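Local coordinates for ApaG protein (Pseudomonas aeruginosa, PDB 3NRF), which is of unknown function but belongs to the DUF4354 family and is probably exported, being made with a signal peptide, at the interface of chains A and B. Coordinates in Å, arbitrary orientation; residue numbers count along the deposited sequence, not the author numbering. Chains: chain A/B, ApaG protein.

Contact 1: the interface of chains A and B. Residues chain A 9-13, 97-99; chain B 16-18.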
loop_
_atom_site.group_PDB
_atom_site.type_symbol
_atom_site.label_atom_id
_atom_site.label_comp_id
_atom_site.label_asym_id
_atom_site.label_seq_id
_atom_site.Cartn_x
_atom_site.Cartn_y
_atom_site.Cartn_z
ATOM N N VAL A 9 -17.737 -2.522 -14.228
ATOM C CA VAL A 9 -16.636 -3.275 -13.655
ATOM C C VAL A 9 -16.059 -2.493 -12.513
ATOM O O VAL A 9 -15.483 -1.427 -12.721
ATOM C CB VAL A 9 -15.497 -3.568 -14.708
ATOM C CG1 VAL A 9 -14.364 -4.413 -14.128
ATOM C CG2 VAL A 9 -16.114 -4.132 -16.009
ATOM N N PHE A 10 -16.162 -3.036 -11.288
ATOM C CA PHE A 10 -15.590 -2.418 -10.096
ATOM C C PHE A 10 -14.400 -3.238 -9.657
ATOM O O PHE A 10 -14.485 -4.457 -9.674
ATOM C CB PHE A 10 -16.629 -2.432 -8.953
ATOM C CG PHE A 10 -17.849 -1.606 -9.247
ATOM C CD1 PHE A 10 -18.973 -2.145 -9.939
ATOM C CD2 PHE A 10 -17.897 -0.285 -8.872
ATOM C CE1 PHE A 10 -20.120 -1.338 -10.230
ATOM C CE2 PHE A 10 -19.030 0.527 -9.189
ATOM C CZ PHE A 10 -20.123 0.001 -9.848
ATOM N N ALA A 11 -13.290 -2.603 -9.305
ATOM C CA ALA A 11 -12.138 -3.373 -8.911
ATOM C C ALA A 11 -11.361 -2.708 -7.802
ATOM O O ALA A 11 -11.403 -1.501 -7.649
ATOM C CB ALA A 11 -11.219 -3.596 -10.139
ATOM N N ARG A 12 -10.690 -3.534 -7.015
ATOM C CA ARG A 12 -9.839 -3.024 -5.931
ATOM C C ARG A 12 -8.507 -3.705 -6.079
ATOM O O ARG A 12 -8.419 -4.889 -6.210
ATOM C CB ARG A 12 -10.447 -3.318 -4.559
ATOM C CG ARG A 12 -9.620 -2.800 -3.380
ATOM C CD ARG A 12 -10.231 -3.286 -2.104
ATOM N NE ARG A 12 -10.312 -4.745 -2.118
ATOM C CZ ARG A 12 -10.913 -5.481 -1.187
ATOM N NH1 ARG A 12 -11.500 -4.900 -0.150
ATOM N NH2 ARG A 12 -10.929 -6.799 -1.301
ATOM N N GLN A 13 -7.435 -2.907 -6.064
ATOM C CA GLN A 13 -6.094 -3.415 -6.177
ATOM C C GLN A 13 -5.811 -4.367 -5.015
ATOM O O GLN A 13 -6.096 -4.000 -3.884
ATOM C CB GLN A 13 -5.085 -2.239 -6.076
ATOM C CG GLN A 13 -5.183 -1.164 -7.163
ATOM C CD GLN A 13 -4.016 -0.193 -7.115
ATOM O OE1 GLN A 13 -3.041 -0.431 -6.417
ATOM N NE2 GLN A 13 -4.114 0.900 -7.852
ATOM N N SER A 97 -3.813 -0.167 -12.791
ATOM C CA SER A 97 -4.665 0.473 -11.828
ATOM C C SER A 97 -6.145 0.403 -12.206
ATOM O O SER A 97 -6.957 0.973 -11.490
ATOM C CB SER A 97 -4.294 1.937 -11.667
ATOM O OG SER A 97 -4.304 2.637 -12.903
ATOM N N LEU A 98 -6.470 -0.201 -13.336
ATOM C CA LEU A 98 -7.862 -0.290 -13.779
ATOM C C LEU A 98 -8.128 -1.689 -14.272
ATOM O O LEU A 98 -7.232 -2.304 -14.903
ATOM C CB LEU A 98 -8.039 0.648 -14.955
ATOM C CG LEU A 98 -9.339 0.624 -15.839
ATOM C CD1 LEU A 98 -10.460 1.232 -15.008
ATOM C CD2 LEU A 98 -9.139 1.346 -17.182
ATOM N N VAL A 99 -9.349 -2.170 -14.061
ATOM C CA VAL A 99 -9.815 -3.416 -14.676
ATOM C C VAL A 99 -10.990 -3.040 -15.562
ATOM O O VAL A 99 -11.919 -2.272 -15.161
ATOM C CB VAL A 99 -10.200 -4.550 -13.693
ATOM C CG1 VAL A 99 -10.648 -5.794 -14.460
ATOM C CG2 VAL A 99 -8.941 -4.962 -12.855
ATOM N N LYS B 16 -7.754 1.945 -2.662
ATOM C CA LYS B 16 -7.597 2.360 -4.061
ATOM C C LYS B 16 -8.333 1.392 -4.990
ATOM O O LYS B 16 -8.096 0.148 -4.953
ATOM C CB LYS B 16 -6.126 2.375 -4.464
ATOM C CG LYS B 16 -5.271 3.365 -3.679
ATOM C CD LYS B 16 -3.797 3.339 -4.095
ATOM C CE LYS B 16 -2.873 3.932 -2.992
ATOM N NZ LYS B 16 -3.298 5.287 -2.479
ATOM N N GLY B 17 -9.138 1.966 -5.893
ATOM C CA GLY B 17 -9.954 1.171 -6.759
ATOM C C GLY B 17 -10.112 1.772 -8.130
ATOM O O GLY B 17 -9.434 2.711 -8.528
ATOM N N SER B 18 -11.021 1.149 -8.852
ATOM C CA SER B 18 -11.345 1.625 -10.179
ATOM C C SER B 18 -12.772 1.280 -10.543
ATOM O O SER B 18 -13.364 0.322 -10.019
ATOM C CB SER B 18 -10.370 1.087 -11.249
ATOM O OG SER B 18 -10.475 -0.317 -11.411
HETATM O O HOH W 1 -12.629 -1.299 -12.727
#
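B:Ser18 pushes its side chain into a corner of chain A formed by A:Ala11 on one strand and A:Ser97, A:Leu98 and A:Val99 on another. With chi1 at 66°, OG lies between its own backbone N and carbonyl carbon, and this turns the hydroxyl towards A:Val99 while CB stays against A:Ser97 and A:Leu98. B:Ser18 CB is 3.4 Å from A:Ser97 O, and the CD1 branch of A:Leu98 packs on the same CB at 3.8 Å. A:Ala11 points its methyl the same way as the serine, A:Ala11 CB lying 3.6 Å from B:Ser18 OG. The hydroxyl oxygen, B:Ser18 OG, takes a weak hydrogen bond from A:Val99 N at 3.4 Å. It also meets water 1, which in turn contacts the carbonyl oxygens of A:Val9 and A:Val99, tying two strands of chain A to the serine tip. Beneath the side chains, A:Ala11 and B:Ser18 exchange paired backbone bonds, A:Ala11 N to B:Ser18 O at 3.0 Å and B:Ser18 N to A:Ala11 O at 2.9 Å. A:Arg12 leaves from the opposite face, its CG near B:Lys16 O. A:Gln13 N gives that carbonyl a weak bond. In the fold, strand 8-21 of A meets strand 7-21 of B edge to edge and antiparallel, continuing the sheet across the chains, with strand 96-102 of A flanking the face that receives B:Ser18.

Contact 2: the interface of chains A and B. Residues chain A 6-9; chain B 20-22.
At one end of the antiparallel pairing between the two chains, A:Val9 and B:Ser20 face each other as strand 8-21 of A begins and strand 7-21 of B runs out into the turn at B:Gly22. Their backbones bond in both directions. A:Val9 N lies in the carbonyl plane of B:Ser20 and reaches its O at 2.8 Å, with a C=O...N angle of 159°. The return bond, B:Ser20 N to A:Val9 O, is 3.0 Å long and its donor is tilted slightly from the plane. The next pair along is A:Met8, modelled as selenomethionine, with B:Val21. These two side chains stand side by side on one face and point the same way, while A:Val9 and B:Ser20 project from the other. The touching groups are A:Met8 CG and the CG2 methyl of B:Val21, 3.8 Å apart. CG2 is anti to the valine backbone N, and A:Met8 has its CG anti to the carbonyl carbon (chi1 -51°), which sets the two carbons next to each other near the chain bases. Beyond this pair the contact passes to loop residues on both chains: A:Ala6 rests its methyl CB 3.8 Å from B:Gly22 N. Water 2 bridges the two backbones here, 3.0 Å from B:Gly22 N and 2.7 Å from A:Val7 O, much where a further strand bond might have been.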
loop_
_atom_site.group_PDB
_atom_site.type_symbol
_atom_site.label_atom_id
_atom_site.label_comp_id
_atom_site.label_asym_id
_atom_site.label_seq_id
_atom_site.Cartn_x
_atom_site.Cartn_y
_atom_site.Cartn_z
ATOM N N ALA A 6 -23.838 -1.304 -20.989
ATOM C CA ALA A 6 -22.623 -2.082 -20.751
ATOM C C ALA A 6 -22.516 -2.517 -19.287
ATOM O O ALA A 6 -23.093 -1.900 -18.381
ATOM C CB ALA A 6 -21.370 -1.244 -21.143
ATOM N N VAL A 7 -21.766 -3.583 -19.089
ATOM C CA VAL A 7 -21.517 -4.108 -17.779
ATOM C C VAL A 7 -20.594 -3.144 -17.046
ATOM O O VAL A 7 -19.586 -2.690 -17.598
ATOM C CB VAL A 7 -20.934 -5.543 -17.874
ATOM C CG1 VAL A 7 -20.386 -6.092 -16.516
ATOM C CG2 VAL A 7 -22.026 -6.456 -18.400
HETATM N N MSE A 8 -20.883 -2.894 -15.776
HETATM C CA MSE A 8 -20.011 -2.074 -14.915
HETATM C C MSE A 8 -18.968 -2.996 -14.265
HETATM O O MSE A 8 -19.280 -4.095 -13.754
HETATM C CB MSE A 8 -20.836 -1.313 -13.850
HETATM C CG MSE A 8 -21.957 -0.556 -14.414
HETATM SE SE MSE A 8 -22.867 0.386 -12.994
HETATM C CE MSE A 8 -21.576 1.729 -12.619
ATOM N N VAL A 9 -17.737 -2.522 -14.228
ATOM C CA VAL A 9 -16.636 -3.275 -13.655
ATOM C C VAL A 9 -16.059 -2.493 -12.513
ATOM O O VAL A 9 -15.483 -1.427 -12.721
ATOM C CB VAL A 9 -15.497 -3.568 -14.708
ATOM C CG1 VAL A 9 -14.364 -4.413 -14.128
ATOM C CG2 VAL A 9 -16.114 -4.132 -16.009
ATOM N N SER B 20 -15.150 1.059 -14.280
ATOM C CA SER B 20 -15.194 1.087 -15.759
ATOM C C SER B 20 -16.562 0.704 -16.273
ATOM O O SER B 20 -17.118 -0.318 -15.892
ATOM C CB SER B 20 -14.185 0.113 -16.316
ATOM O OG SER B 20 -14.182 0.138 -17.722
ATOM N N VAL B 21 -17.117 1.535 -17.155
ATOM C CA VAL B 21 -18.379 1.209 -17.782
ATOM C C VAL B 21 -18.348 1.794 -19.198
ATOM O O VAL B 21 -18.199 2.974 -19.404
ATOM C CB VAL B 21 -19.608 1.620 -16.939
ATOM C CG1 VAL B 21 -19.565 3.099 -16.612
ATOM C CG2 VAL B 21 -20.878 1.195 -17.664
ATOM N N GLY B 22 -18.396 0.885 -20.158
ATOM C CA GLY B 22 -18.305 1.250 -21.597
ATOM C C GLY B 22 -17.034 2.024 -21.874
ATOM O O GLY B 22 -15.928 1.586 -21.580
HETATM O O HOH W 2 -17.983 -2.040 -19.674
#

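Contact 3: the interface of chains A and B. Residues chain A 7, 9, 98-100; chain B 19-20, 25.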
loop_
_atom_site.group_PDB
_atom_site.type_symbol
_atom_site.label_atom_id
_atom_site.label_comp_id
_atom_site.label_asym_id
_atom_site.label_seq_id
_atom_site.Cartn_x
_atom_site.Cartn_y
_atom_site.Cartn_z
ATOM N N VAL A 7 -21.766 -3.583 -19.089
ATOM C CA VAL A 7 -21.517 -4.108 -17.779
ATOM C C VAL A 7 -20.594 -3.144 -17.046
ATOM O O VAL A 7 -19.586 -2.690 -17.598
ATOM C CB VAL A 7 -20.934 -5.543 -17.874
ATOM C CG1 VAL A 7 -20.386 -6.092 -16.516
ATOM C CG2 VAL A 7 -22.026 -6.456 -18.400
ATOM N N VAL A 9 -17.737 -2.522 -14.228
ATOM C CA VAL A 9 -16.636 -3.275 -13.655
ATOM C C VAL A 9 -16.059 -2.493 -12.513
ATOM O O VAL A 9 -15.483 -1.427 -12.721
ATOM C CB VAL A 9 -15.497 -3.568 -14.708
ATOM C CG1 VAL A 9 -14.364 -4.413 -14.128
ATOM C CG2 VAL A 9 -16.114 -4.132 -16.009
ATOM N N LEU A 98 -6.470 -0.201 -13.336
ATOM C CA LEU A 98 -7.862 -0.290 -13.779
ATOM C C LEU A 98 -8.128 -1.689 -14.272
ATOM O O LEU A 98 -7.232 -2.304 -14.903
ATOM C CB LEU A 98 -8.039 0.648 -14.955
ATOM C CG LEU A 98 -9.339 0.624 -15.839
ATOM C CD1 LEU A 98 -10.460 1.232 -15.008
ATOM C CD2 LEU A 98 -9.139 1.346 -17.182
ATOM N N VAL A 99 -9.349 -2.170 -14.061
ATOM C CA VAL A 99 -9.815 -3.416 -14.676
ATOM C C VAL A 99 -10.990 -3.040 -15.562
ATOM O O VAL A 99 -11.919 -2.272 -15.161
ATOM C CB VAL A 99 -10.200 -4.550 -13.693
ATOM C CG1 VAL A 99 -10.648 -5.794 -14.460
ATOM C CG2 VAL A 99 -8.941 -4.962 -12.855
ATOM N N ARG A 100 -10.966 -3.469 -16.806
ATOM C CA ARG A 100 -12.060 -3.197 -17.747
ATOM C C ARG A 100 -12.425 -4.419 -18.556
ATOM O O ARG A 100 -11.676 -5.375 -18.591
ATOM C CB ARG A 100 -11.680 -2.060 -18.715
ATOM C CG ARG A 100 -10.520 -2.392 -19.670
ATOM C CD ARG A 100 -10.117 -1.162 -20.459
ATOM N NE ARG A 100 -8.956 -1.364 -21.323
ATOM C CZ ARG A 100 -9.030 -1.846 -22.560
ATOM N NH1 ARG A 100 -10.195 -2.221 -23.043
ATOM N NH2 ARG A 100 -7.929 -2.011 -23.273
ATOM N N VAL B 19 -13.329 2.038 -11.505
ATOM C CA VAL B 19 -14.638 1.789 -12.046
ATOM C C VAL B 19 -14.563 1.978 -13.560
ATOM O O VAL B 19 -13.992 2.945 -14.020
ATOM C CB VAL B 19 -15.721 2.821 -11.505
ATOM C CG1 VAL B 19 -17.127 2.584 -12.103
ATOM C CG2 VAL B 19 -15.739 2.813 -9.925
ATOM N N SER B 20 -15.150 1.059 -14.280
ATOM C CA SER B 20 -15.194 1.087 -15.759
ATOM C C SER B 20 -16.562 0.704 -16.273
ATOM O O SER B 20 -17.118 -0.318 -15.892
ATOM C CB SER B 20 -14.185 0.113 -16.316
ATOM O OG SER B 20 -14.182 0.138 -17.722
ATOM N N HIS B 25 -13.742 5.267 -17.845
ATOM C CA HIS B 25 -12.884 4.595 -16.886
ATOM C C HIS B 25 -12.422 5.620 -15.862
ATOM O O HIS B 25 -12.054 6.748 -16.225
ATOM C CB HIS B 25 -11.636 4.040 -17.588
ATOM C CG HIS B 25 -11.937 3.293 -18.838
ATOM N ND1 HIS B 25 -12.717 2.159 -18.855
ATOM C CD2 HIS B 25 -11.587 3.519 -20.127
ATOM C CE1 HIS B 25 -12.880 1.744 -20.102
ATOM N NE2 HIS B 25 -12.157 2.526 -20.891
#
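A:Leu98 sets its isobutyl group across the base of B:His25, the two side chains crossing at about a right angle, and this is the tight part of the contact. The CD2 branch of A:Leu98 does most of the touching, 3.7 Å from B:His25 CB and nearly as close to CG of the imidazole, while CD1 sits a little farther out. B:Ser20 packs alongside. B:Ser20 CB lies 3.5 Å from A:Val99 O, and its OG, anti to the backbone N (chi1 -179°), comes 3.5 Å from A:Arg100 CB. B:Ser20 OG also hydrogen-bonds within chain B to B:His25 ND1 at 2.7 Å. With B:Ser20 CB in plane at the ring edge, this bond should help fix the ring's rotation where it receives A:Leu98.

Away from the leucine the fit is looser. A:Arg100 runs extended from CG to NE past the far part of the imidazole, its guanidinium plane turned 48° from the ring, so the two groups do not stack. If the histidine were protonated, the two charges could repel weakly. The nearest approach of this pair is through carbon: the methylene CD of A:Arg100 stands 4.0 Å from B:His25 CE1, whereas A:Arg100 NE remains 5.1 Å from B:His25 NE2.

Contact 1 and contact 2 follow one strand pair, their C-alpha centres about 12 Å apart, and both use A:Val9. Contact 3 lies between them, its C-alpha centre about 7 Å from that of contact 1 and 6 Å from that of contact 2; it shares A:Leu98 and A:Val99 with the former and A:Val7 and B:Ser20 with the latter, and A:Val9 runs through all three. Backbone pairing thus joins the two edges, while strand 96-102 of A flanks that pairing on one face and appears to support it. The deposited assembly holds four copies, and this interface is not an exact two-fold; the structure alone does not show whether it forms in the cell.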